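Local structure of type IV pilus biogenesis protein PilB (Streptococcus sanguinis, 7B7P) at residues Q46-T49 against S53-G56; M65-N70 against W76-L81. The protein is a minor type IV pilin with a metal-binding von Willebrand factor A-like module and has a direct role in adhesion. All blocks are in the same frame, centred on the assembly; numbering follows the deposited sequence.

Contact 1 (Q46-T49 against S53-G56); sequences QGLT and SYIG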
# COMPACT_ATOMS: atom_id res chain seq x y z
N GLN A 46 11.35 25.96 12.43
CA GLN A 46 10.17 25.50 13.16
C GLN A 46 9.29 24.67 12.23
O GLN A 46 8.56 25.21 11.40
CB GLN A 46 9.38 26.68 13.73
CG GLN A 46 10.17 27.66 14.60
CD GLN A 46 9.41 28.97 14.85
OE1 GLN A 46 8.96 29.64 13.91
NE2 GLN A 46 9.27 29.34 16.12
N GLY A 47 9.34 23.36 12.40
CA GLY A 47 8.51 22.47 11.62
C GLY A 47 9.36 21.45 10.90
O GLY A 47 8.89 20.38 10.53
N LEU A 48 10.64 21.79 10.73
CA LEU A 48 11.54 20.92 9.99
C LEU A 48 11.64 19.56 10.68
O LEU A 48 11.93 19.48 11.87
CB LEU A 48 12.92 21.57 9.86
CG LEU A 48 13.23 22.39 8.60
CD1 LEU A 48 12.04 23.25 8.19
CD2 LEU A 48 14.48 23.25 8.78
N THR A 49 11.36 18.51 9.91
CA THR A 49 11.48 17.14 10.38
C THR A 49 12.94 16.74 10.39
O THR A 49 13.67 16.99 9.42
CB THR A 49 10.67 16.22 9.47
OG1 THR A 49 9.36 16.77 9.30
CG2 THR A 49 10.58 14.83 10.04
N SER A 53 17.22 17.35 4.99
CA SER A 53 17.71 18.65 4.54
C SER A 53 16.68 19.31 3.63
O SER A 53 15.88 18.63 2.97
CB SER A 53 19.04 18.49 3.83
OG SER A 53 19.81 17.48 4.46
N TYR A 54 16.67 20.64 3.61
CA TYR A 54 15.62 21.39 2.94
C TYR A 54 16.21 22.50 2.07
O TYR A 54 17.29 23.03 2.35
CB TYR A 54 14.65 22.03 3.94
CG TYR A 54 13.78 21.06 4.72
CD1 TYR A 54 14.33 20.23 5.69
CD2 TYR A 54 12.41 21.00 4.50
CE1 TYR A 54 13.53 19.35 6.41
CE2 TYR A 54 11.61 20.13 5.22
CZ TYR A 54 12.18 19.30 6.17
OH TYR A 54 11.39 18.43 6.88
N ILE A 55 15.48 22.85 1.01
CA ILE A 55 15.72 24.06 0.23
C ILE A 55 14.40 24.79 0.09
O ILE A 55 13.37 24.18 -0.23
CB ILE A 55 16.30 23.76 -1.17
CG1 ILE A 55 17.64 23.05 -1.07
CG2 ILE A 55 16.46 25.04 -1.97
CD1 ILE A 55 18.05 22.39 -2.36
N GLY A 56 14.41 26.09 0.33
CA GLY A 56 13.20 26.87 0.20
C GLY A 56 13.48 28.32 0.51
O GLY A 56 14.57 28.68 0.98
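Tyr54 reaches Leu48 and Thr49 because its CG stands anti to its own carbonyl carbon (chi1 -68°), which sends the phenol from strand 53-57 toward the 46-49 loop. Leu48, whose first torsion departs from a staggered value, lays its CG over one face of that ring. Leu48 CG sits 3.9 Å from the centroid of the Tyr54 ring, 16° off its normal, a CH-pi contact displaced toward the rim on the CD1-CE1 side. The two side chains run past each other in opposite directions, so the leucine branch covers the ring while the phenol oxygen travels on to the next residue of the loop.

There the backbone N of Thr49 donates a hydrogen bond to Tyr54 OH, 3.0 Å long and moderately bent at 148°. Thr49 CB packs beside the same oxygen, at 3.5 Å from Tyr54 OH, and Thr49 O lies at the ring edge, close to its plane, 3.8 Å from Tyr54 CE1. Face packing and the hydroxyl bond together would be expected to restrict the tilt of the phenol, which pins Leu48 and Thr49 of this irregular loop to strand 53-57. Leu48 also packs on Tyr67 and Trp76.

This buried contact lies in what is probably the pilin module, away from the magnesium site. Strand 53-57 runs between strands 64-67 and 148-152 of the mixed sheet; Tyr54 also packs on Phe41, Ala150 and the C-terminal Pro426, while Ile55 meets Val23 and Thr26 of helix 9-27.

Contact 2 (M65-N70 against W76-L81); sequences MNYVWN and WDVSEL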
# COMPACT_ATOMS: atom_id res chain seq x y z
N MET A 65 17.37 29.58 0.50
CA MET A 65 18.26 29.01 1.50
C MET A 65 18.18 27.49 1.55
O MET A 65 17.28 26.85 1.00
CB MET A 65 18.00 29.59 2.89
CG MET A 65 18.83 30.85 3.05
SD MET A 65 18.05 32.15 3.97
CE MET A 65 16.47 32.07 3.15
N ASN A 66 19.18 26.95 2.24
CA ASN A 66 19.51 25.53 2.20
C ASN A 66 19.81 25.10 3.63
O ASN A 66 20.90 25.40 4.15
CB ASN A 66 20.69 25.31 1.27
CG ASN A 66 21.12 23.87 1.20
OD1 ASN A 66 20.31 22.96 1.37
ND2 ASN A 66 22.40 23.65 0.91
N TYR A 67 18.86 24.43 4.28
CA TYR A 67 19.03 23.91 5.64
C TYR A 67 19.52 22.48 5.53
O TYR A 67 18.75 21.57 5.22
CB TYR A 67 17.72 23.98 6.42
CG TYR A 67 17.00 25.30 6.33
CD1 TYR A 67 16.22 25.61 5.22
CD2 TYR A 67 17.10 26.24 7.35
CE1 TYR A 67 15.55 26.81 5.13
CE2 TYR A 67 16.43 27.45 7.27
CZ TYR A 67 15.65 27.73 6.16
OH TYR A 67 14.98 28.92 6.06
N VAL A 68 20.82 22.27 5.81
CA VAL A 68 21.47 20.97 5.61
C VAL A 68 21.55 20.23 6.94
O VAL A 68 21.79 20.83 7.99
CB VAL A 68 22.87 21.14 4.98
CG1 VAL A 68 23.46 19.79 4.62
CG2 VAL A 68 22.79 22.04 3.76
N TRP A 69 21.35 18.91 6.89
CA TRP A 69 21.30 18.10 8.11
C TRP A 69 22.70 17.89 8.67
O TRP A 69 23.61 17.45 7.96
CB TRP A 69 20.64 16.75 7.85
CG TRP A 69 20.51 15.93 9.10
CD1 TRP A 69 21.05 14.69 9.36
CD2 TRP A 69 19.80 16.31 10.29
NE1 TRP A 69 20.71 14.28 10.62
CE2 TRP A 69 19.95 15.25 11.22
CE3 TRP A 69 19.05 17.43 10.66
CZ2 TRP A 69 19.37 15.28 12.49
CZ3 TRP A 69 18.47 17.46 11.92
CH2 TRP A 69 18.64 16.40 12.81
N ASN A 70 22.85 18.17 9.97
CA ASN A 70 24.15 18.12 10.64
C ASN A 70 24.52 16.71 11.08
O ASN A 70 25.63 16.24 10.80
CB ASN A 70 24.16 19.05 11.84
CG ASN A 70 25.50 19.71 12.05
OD1 ASN A 70 26.54 19.04 12.09
ND2 ASN A 70 25.49 21.03 12.17
N TRP A 76 20.55 22.11 11.79
CA TRP A 76 20.60 22.52 10.40
C TRP A 76 21.59 23.67 10.22
O TRP A 76 21.68 24.57 11.06
CB TRP A 76 19.21 22.91 9.89
CG TRP A 76 18.32 21.72 9.75
CD1 TRP A 76 18.39 20.75 8.79
CD2 TRP A 76 17.26 21.33 10.63
NE1 TRP A 76 17.42 19.80 9.00
CE2 TRP A 76 16.71 20.14 10.13
CE3 TRP A 76 16.71 21.89 11.79
CZ2 TRP A 76 15.65 19.48 10.74
CZ3 TRP A 76 15.65 21.24 12.40
CH2 TRP A 76 15.14 20.05 11.88
N ASP A 77 22.33 23.61 9.10
CA ASP A 77 23.36 24.58 8.76
C ASP A 77 22.79 25.58 7.76
O ASP A 77 23.06 25.52 6.56
CB ASP A 77 24.59 23.87 8.22
CG ASP A 77 25.13 22.83 9.18
OD1 ASP A 77 24.89 22.97 10.39
OD2 ASP A 77 25.79 21.86 8.72
N VAL A 78 22.00 26.52 8.28
CA VAL A 78 21.31 27.54 7.49
C VAL A 78 22.32 28.34 6.66
O VAL A 78 23.11 29.11 7.19
CB VAL A 78 20.46 28.46 8.40
CG1 VAL A 78 21.25 28.93 9.63
CG2 VAL A 78 19.93 29.65 7.62
N SER A 79 22.28 28.15 5.33
CA SER A 79 23.14 28.86 4.39
C SER A 79 22.32 29.32 3.20
O SER A 79 21.48 28.57 2.68
CB SER A 79 24.29 27.96 3.90
OG SER A 79 24.92 28.53 2.77
N GLU A 80 22.56 30.56 2.75
CA GLU A 80 21.90 31.04 1.54
C GLU A 80 22.55 30.43 0.31
O GLU A 80 23.78 30.40 0.19
CB GLU A 80 21.94 32.56 1.45
CG GLU A 80 21.11 33.07 0.27
CD GLU A 80 21.87 33.99 -0.70
OE1 GLU A 80 22.96 34.51 -0.34
OE2 GLU A 80 21.41 34.17 -1.85
N LEU A 81 21.72 29.94 -0.61
CA LEU A 81 22.18 29.44 -1.90
C LEU A 81 22.21 30.60 -2.88
O LEU A 81 21.17 31.14 -3.26
CB LEU A 81 21.26 28.32 -2.40
CG LEU A 81 21.70 26.95 -1.91
CD1 LEU A 81 20.66 25.93 -2.27
CD2 LEU A 81 23.04 26.58 -2.51
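Asn66 and Ser79 form the hydrogen-bonded pair of an antiparallel beta hairpin made by strands 64-67 and 79-80. Asn66 N donates to Ser79 O at 2.8 Å, nearly in line with the carbonyl; the return bond from Ser79 N comes in above the plane of the Asn66 carbonyl. Met65 and Glu80 are the adjacent non-hydrogen-bonded pair, with Met65 CG 3.4 Å from Glu80 CA. Leu81 CD1 packs on Asn66 CB.

Toward the turn, the backbones are bridged once more at Trp69 and Trp76, where Asp77 N binds a lone pair of Val68 O in the carbonyl plane at 3.0 Å. Tyr67 CB meets Trp76 CB, and its ring touches Val78 CG2. With CG anti to the backbone N (chi1 -176°), Trp69 swings its six-membered ring back to Trp76, the planes oblique at 59°: Trp69 CZ3 lies over one indole face, 3.7 Å from Trp76 CE2.

Further out, Trp76 NE1 hydrogen-bonds Trp52 O, which would steady the indole, and Ser53 OG accepts a bond from Trp69 N. Leu81 rests on Tyr22, Val23 and Thr26 of helix 9-27, and Glu80 OE2 forms a salt bridge with Lys63 NZ.

How the contacts relate
From the N terminus, the chain passes through helix 9-27 and strand 32-36 before contact 1 closes a short loop, with three residues between its segments, just as strand 53-57 begins. Contact 2 follows in series, closing the hairpin of strands 64-67 and 79-80 across a five-residue connection; neither encloses or crosses the other. Their centres are about 9 Å apart, and they join through neighbouring strands: Tyr54 N lies 2.8 Å from Tyr67 O, and Gly56 O 3.0 Å from Met65 N, both probable hydrogen bonds. Together they tie the 46-49 loop and the edge strand 79-80 to one mixed sheet beside helix 9-27.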